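Local coordinates for RagB/SusD domain protein (Flavobacterium johnsoniae, PDB 5J90) that binds chitin as a SusD homolog, probably capturing chitin chains at the outer membrane for a polysaccharide utilization system, at residues F244-P249 / I327-A332; P35-I40 / L120-E125. All coordinates share one frame; numbering follows the deposited sequence.

Interaction 1. Residues F244-P249 / I327-A332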
loop_
_atom_site.group_PDB
_atom_site.type_symbol
_atom_site.label_atom_id
_atom_site.label_comp_id
_atom_site.label_asym_id
_atom_site.label_seq_id
_atom_site.Cartn_x
_atom_site.Cartn_y
_atom_site.Cartn_z
ATOM N N PHE A 244 11.614 28.107 -7.957
ATOM C CA PHE A 244 10.225 28.534 -8.081
ATOM C C PHE A 244 9.795 29.222 -6.796
ATOM O O PHE A 244 9.858 28.643 -5.705
ATOM C CB PHE A 244 9.293 27.355 -8.388
ATOM C CG PHE A 244 7.902 27.784 -8.730
ATOM C CD1 PHE A 244 7.641 28.432 -9.924
ATOM C CD2 PHE A 244 6.856 27.571 -7.846
ATOM C CE1 PHE A 244 6.358 28.853 -10.241
ATOM C CE2 PHE A 244 5.571 27.996 -8.161
ATOM C CZ PHE A 244 5.331 28.635 -9.359
ATOM N N LYS A 245 9.374 30.475 -6.929
ATOM C CA LYS A 245 8.959 31.277 -5.781
ATOM C C LYS A 245 7.832 32.209 -6.195
ATOM O O LYS A 245 7.716 32.593 -7.366
ATOM C CB LYS A 245 10.134 32.094 -5.230
ATOM C CG LYS A 245 10.709 33.111 -6.217
ATOM C CD LYS A 245 11.919 33.824 -5.623
ATOM C CE LYS A 245 12.553 34.775 -6.613
ATOM N NZ LYS A 245 13.804 35.363 -6.030
ATOM N N ILE A 246 6.993 32.558 -5.228
ATOM C CA ILE A 246 6.016 33.611 -5.422
ATOM C C ILE A 246 6.629 34.915 -4.943
ATOM O O ILE A 246 7.066 35.020 -3.799
ATOM C CB ILE A 246 4.724 33.340 -4.631
ATOM C CG1 ILE A 246 4.204 31.920 -4.910
ATOM C CG2 ILE A 246 3.678 34.407 -4.962
ATOM C CD1 ILE A 246 3.821 31.660 -6.357
ATOM N N VAL A 247 6.693 35.892 -5.841
ATOM C CA VAL A 247 7.158 37.226 -5.485
ATOM C C VAL A 247 5.917 38.093 -5.341
ATOM O O VAL A 247 5.346 38.547 -6.335
ATOM C CB VAL A 247 8.094 37.785 -6.570
ATOM C CG1 VAL A 247 8.562 39.186 -6.197
ATOM C CG2 VAL A 247 9.297 36.857 -6.771
ATOM N N SER A 248 5.462 38.283 -4.108
ATOM C CA SER A 248 4.237 39.048 -3.902
ATOM C C SER A 248 4.513 40.548 -3.956
ATOM O O SER A 248 5.457 41.035 -3.334
ATOM C CB SER A 248 3.591 38.705 -2.566
ATOM O OG SER A 248 2.403 39.461 -2.378
ATOM N N PRO A 249 3.689 41.284 -4.703
ATOM C CA PRO A 249 3.861 42.744 -4.666
ATOM C C PRO A 249 3.395 43.353 -3.352
ATOM O O PRO A 249 3.749 44.502 -3.079
ATOM C CB PRO A 249 2.978 43.231 -5.819
ATOM C CG PRO A 249 1.943 42.140 -5.991
ATOM C CD PRO A 249 2.666 40.857 -5.675
ATOM N N ILE A 327 8.164 33.974 -1.386
ATOM C CA ILE A 327 7.825 32.701 -0.750
ATOM C C ILE A 327 8.284 31.568 -1.663
ATOM O O ILE A 327 7.738 31.366 -2.748
ATOM C CB ILE A 327 6.310 32.590 -0.486
ATOM C CG1 ILE A 327 5.809 33.735 0.405
ATOM C CG2 ILE A 327 5.975 31.252 0.151
ATOM C CD1 ILE A 327 5.311 34.947 -0.359
ATOM N N TYR A 328 9.314 30.856 -1.224
ATOM C CA TYR A 328 9.908 29.792 -2.042
ATOM C C TYR A 328 9.090 28.515 -1.959
ATOM O O TYR A 328 8.708 28.069 -0.871
ATOM C CB TYR A 328 11.355 29.529 -1.623
ATOM C CG TYR A 328 12.300 30.608 -2.102
ATOM C CD1 TYR A 328 12.375 31.828 -1.450
ATOM C CD2 TYR A 328 13.081 30.425 -3.235
ATOM C CE1 TYR A 328 13.223 32.825 -1.898
ATOM C CE2 TYR A 328 13.931 31.411 -3.691
ATOM C CZ TYR A 328 13.994 32.608 -3.013
ATOM O OH TYR A 328 14.834 33.605 -3.460
ATOM N N LEU A 329 8.810 27.936 -3.120
ATOM C CA LEU A 329 8.027 26.709 -3.185
ATOM C C LEU A 329 8.823 25.524 -3.735
ATOM O O LEU A 329 8.453 24.374 -3.507
ATOM C CB LEU A 329 6.750 26.931 -3.997
ATOM C CG LEU A 329 5.766 27.911 -3.365
ATOM C CD1 LEU A 329 4.638 28.212 -4.345
ATOM C CD2 LEU A 329 5.229 27.362 -2.050
ATOM N N MET A 330 9.910 25.793 -4.454
ATOM C CA MET A 330 10.823 24.732 -4.890
ATOM C C MET A 330 12.197 25.337 -5.173
ATOM O O MET A 330 12.360 26.091 -6.138
ATOM C CB MET A 330 10.288 24.012 -6.127
ATOM C CG MET A 330 11.177 22.858 -6.594
ATOM S SD MET A 330 10.612 22.092 -8.132
ATOM C CE MET A 330 9.215 21.154 -7.553
ATOM N N ASN A 331 13.172 25.009 -4.334
ATOM C CA ASN A 331 14.526 25.532 -4.487
ATOM C C ASN A 331 15.370 24.707 -5.438
ATOM O O ASN A 331 15.173 23.498 -5.559
ATOM C CB ASN A 331 15.256 25.536 -3.146
ATOM C CG ASN A 331 14.573 26.375 -2.098
ATOM O OD1 ASN A 331 14.107 27.482 -2.374
ATOM N ND2 ASN A 331 14.536 25.865 -0.877
ATOM N N ALA A 332 16.345 25.341 -6.080
ATOM C CA ALA A 332 17.286 24.607 -6.906
ATOM C C ALA A 332 17.958 23.457 -6.145
ATOM O O ALA A 332 18.239 22.411 -6.731
ATOM C CB ALA A 332 18.329 25.566 -7.489
#
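Phe-244 and Leu-329 lie side by side where a classic beta bulge interrupts a short antiparallel pairing. The carbonyl oxygen of Phe-244 is gripped twice, by Leu-329 N at 2.9 Å and by Met-330 N at 3.1 Å, so two residues of 327-332 stand opposite one of 244-249. Beyond the bulge, Ile-246 and Ile-327 form a hydrogen-bonded pair through both their N-H and C=O groups. The tight side is apolar, its face carried by Phe-244, Ile-246, Ile-327 and Met-330. Leu-329 CB lies at the edge of the Phe-244 ring, 3.9 Å from CD2, and Leu-329 CD1 reaches Ile-246 CG1 at 3.8 Å.

The other face carries Lys-245 and Tyr-328, both partly exposed and running side by side. Lys-245 CG sits between backbone N and carbonyl carbon (chi1 62°), and from there the chain extends over the tyrosine ring, CD lying 4.0 Å from the ring centroid in a CH-pi contact. Lys-245 NZ makes a long hydrogen bond of 3.3 Å to Tyr-328 OH, while its salt bridge goes to Glu-326. An alanine in place of Tyr-328 would probably leave the lysine methylenes without their aromatic bed and NZ with one partner fewer.

On the buried side, Phe-244 stacks on Phe-202 of helix 196-213, which also receives Met-330, and helix 113-134 meets Phe-244 and Leu-329 through Glu-125.

Interaction 2. Residues P35-I40 / L120-E125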
loop_
_atom_site.group_PDB
_atom_site.type_symbol
_atom_site.label_atom_id
_atom_site.label_comp_id
_atom_site.label_asym_id
_atom_site.label_seq_id
_atom_site.Cartn_x
_atom_site.Cartn_y
_atom_site.Cartn_z
ATOM N N PRO A 35 -5.094 34.573 -8.441
ATOM C CA PRO A 35 -5.563 33.708 -7.348
ATOM C C PRO A 35 -4.838 32.356 -7.303
ATOM O O PRO A 35 -4.759 31.768 -6.227
ATOM C CB PRO A 35 -7.051 33.496 -7.652
ATOM C CG PRO A 35 -7.410 34.474 -8.713
ATOM C CD PRO A 35 -6.164 34.955 -9.381
ATOM N N MET A 36 -4.336 31.868 -8.434
ATOM C CA MET A 36 -3.506 30.654 -8.403
ATOM C C MET A 36 -2.198 30.933 -7.662
ATOM O O MET A 36 -1.845 30.227 -6.715
ATOM C CB MET A 36 -3.232 30.125 -9.812
ATOM C CG MET A 36 -4.494 29.821 -10.591
ATOM S SD MET A 36 -4.185 29.002 -12.178
ATOM C CE MET A 36 -3.768 27.340 -11.609
ATOM N N PHE A 37 -1.492 31.987 -8.072
ATOM C CA PHE A 37 -0.231 32.368 -7.445
ATOM C C PHE A 37 -0.373 32.622 -5.953
ATOM O O PHE A 37 0.529 32.313 -5.172
ATOM C CB PHE A 37 0.314 33.652 -8.087
ATOM C CG PHE A 37 0.950 33.450 -9.440
ATOM C CD1 PHE A 37 1.976 32.530 -9.623
ATOM C CD2 PHE A 37 0.530 34.201 -10.533
ATOM C CE1 PHE A 37 2.565 32.371 -10.869
ATOM C CE2 PHE A 37 1.116 34.044 -11.776
ATOM C CZ PHE A 37 2.134 33.124 -11.947
ATOM N N ASN A 38 -1.507 33.204 -5.563
ATOM C CA ASN A 38 -1.702 33.652 -4.190
ATOM C C ASN A 38 -2.270 32.594 -3.253
ATOM O O ASN A 38 -2.442 32.848 -2.062
ATOM C CB ASN A 38 -2.599 34.897 -4.150
ATOM C CG ASN A 38 -1.884 36.141 -4.621
ATOM O OD1 ASN A 38 -0.665 36.262 -4.479
ATOM N ND2 ASN A 38 -2.635 37.070 -5.198
ATOM N N ASN A 39 -2.557 31.407 -3.787
ATOM C CA ASN A 39 -3.241 30.386 -2.983
ATOM C C ASN A 39 -2.692 28.972 -3.076
ATOM O O ASN A 39 -3.346 28.037 -2.636
ATOM C CB ASN A 39 -4.752 30.387 -3.251
ATOM C CG ASN A 39 -5.427 31.654 -2.757
ATOM O OD1 ASN A 39 -5.754 31.781 -1.571
ATOM N ND2 ASN A 39 -5.625 32.605 -3.657
ATOM N N ILE A 40 -1.504 28.802 -3.644
ATOM C CA ILE A 40 -0.807 27.521 -3.509
ATOM C C ILE A 40 -0.491 27.353 -2.028
ATOM O O ILE A 40 -0.905 26.376 -1.393
ATOM C CB ILE A 40 0.456 27.466 -4.379
ATOM C CG1 ILE A 40 0.059 27.552 -5.853
ATOM C CG2 ILE A 40 1.270 26.194 -4.091
ATOM C CD1 ILE A 40 1.185 28.005 -6.754
ATOM N N LEU A 120 -1.472 24.961 -16.744
ATOM C CA LEU A 120 -1.266 23.549 -16.409
ATOM C C LEU A 120 -0.115 23.361 -15.424
ATOM O O LEU A 120 -0.198 22.555 -14.493
ATOM C CB LEU A 120 -1.022 22.714 -17.668
ATOM C CG LEU A 120 -2.232 22.502 -18.582
ATOM C CD1 LEU A 120 -1.809 21.755 -19.836
ATOM C CD2 LEU A 120 -3.337 21.749 -17.837
ATOM N N ILE A 121 0.975 24.092 -15.629
ATOM C CA ILE A 121 2.108 23.991 -14.718
ATOM C C ILE A 121 1.714 24.448 -13.313
ATOM O O ILE A 121 2.006 23.776 -12.319
ATOM C CB ILE A 121 3.328 24.780 -15.240
ATOM C CG1 ILE A 121 3.743 24.240 -16.610
ATOM C CG2 ILE A 121 4.483 24.698 -14.250
ATOM C CD1 ILE A 121 4.810 25.101 -17.314
ATOM N N LEU A 122 1.038 25.590 -13.225
ATOM C CA LEU A 122 0.556 26.076 -11.935
ATOM C C LEU A 122 -0.464 25.127 -11.310
ATOM O O LEU A 122 -0.476 24.931 -10.092
ATOM C CB LEU A 122 -0.055 27.469 -12.091
ATOM C CG LEU A 122 0.942 28.609 -12.009
ATOM C CD1 LEU A 122 0.253 29.906 -12.407
ATOM C CD2 LEU A 122 1.507 28.697 -10.598
ATOM N N LYS A 123 -1.323 24.554 -12.150
ATOM C CA LYS A 123 -2.320 23.590 -11.704
ATOM C C LYS A 123 -1.644 22.397 -11.024
ATOM O O LYS A 123 -2.031 22.010 -9.914
ATOM C CB LYS A 123 -3.149 23.106 -12.890
ATOM C CG LYS A 123 -4.260 22.123 -12.543
ATOM C CD LYS A 123 -4.832 21.535 -13.827
ATOM C CE LYS A 123 -6.060 20.659 -13.566
ATOM N NZ LYS A 123 -6.504 19.990 -14.813
ATOM N N VAL A 124 -0.638 21.826 -11.681
ATOM C CA VAL A 124 0.044 20.671 -11.114
ATOM C C VAL A 124 0.796 21.077 -9.836
ATOM O O VAL A 124 0.787 20.342 -8.842
ATOM C CB VAL A 124 0.966 20.012 -12.148
ATOM C CG1 VAL A 124 1.780 18.889 -11.499
ATOM C CG2 VAL A 124 0.138 19.471 -13.315
ATOM N N GLU A 125 1.409 22.255 -9.835
ATOM C CA GLU A 125 2.093 22.725 -8.631
ATOM C C GLU A 125 1.145 22.815 -7.439
ATOM O O GLU A 125 1.484 22.390 -6.334
ATOM C CB GLU A 125 2.772 24.075 -8.886
ATOM C CG GLU A 125 3.216 24.813 -7.620
ATOM C CD GLU A 125 4.185 24.037 -6.725
ATOM O OE1 GLU A 125 4.781 23.018 -7.162
ATOM O OE2 GLU A 125 4.344 24.466 -5.555
#
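Leu-122 takes up most of the apolar contact, meeting Met-36, Phe-37 and Ile-40 with different atoms. Its CB receives the methyl of Met-36, CE, at 3.7 Å. The methionine chain bends at its last torsion (chi3 74°), and this places CE against the helix backbone as well, 3.7 Å from Lys-123 N. The CD2 branch of Leu-122 meets Ile-40 CD1 at 3.9 Å, the two side chains crossing at about a right angle.

The aromatic contact is a CH-pi interaction. Leu-122 CD1 lies over one face of the Phe-37 ring, 4.0 Å from the centroid and 25° off the normal; its offset toward the rim brings it nearest to CE1 and CZ. The Phe-37 ring packs also on Trp-199 of helix 196-213.

Across the two segments, polar residues take part through van der Waals contact. Glu-125 has CG anti to its backbone N (chi1 166°), where CG touches Ile-40 CD1 at 3.9 Å; the bend at the next torsion turns the carboxylate, and OE2 lies beside Ile-40 CG2. Within 35-40, Asn-39 ND2 donates to Pro-35 O at 2.8 Å, in the plane of both amide and carbonyl, tying Asn-39 back to Pro-35 of helix 33-37. Lys-123 directs its ammonium elsewhere, to a salt bridge with Glu-164 and a cation-pi contact with Tyr-139.

The contact between helix 113-134 and residues 35-40 therefore rests on shape and dispersion, and its cohesion probably depends on how closely the branched leucine fits the three side chains around it.

Interactions 1 and 2 adjoin, their centres about 12 Å apart, and they share a buried seam. Glu-125 is a main joint: its CG lies 4.0 Å from Phe-244 CE2, and its OE2 3.8 Å from Leu-329 CB. Leu-329 CD1 also reaches Ile-40 CG2 at 3.9 Å, while Ile-246 CD1 packs on Phe-37 O at 3.6 Å. The hydrogen-bonded strands of interaction 1 thus lie against the apolar helix contact of interaction 2, with helix 196-213 bordering both through Phe-202 and Trp-199. Along the chain, both segments of interaction 2 precede those of interaction 1. Any link of the two contacts to chitin binding is probably indirect, through the fold.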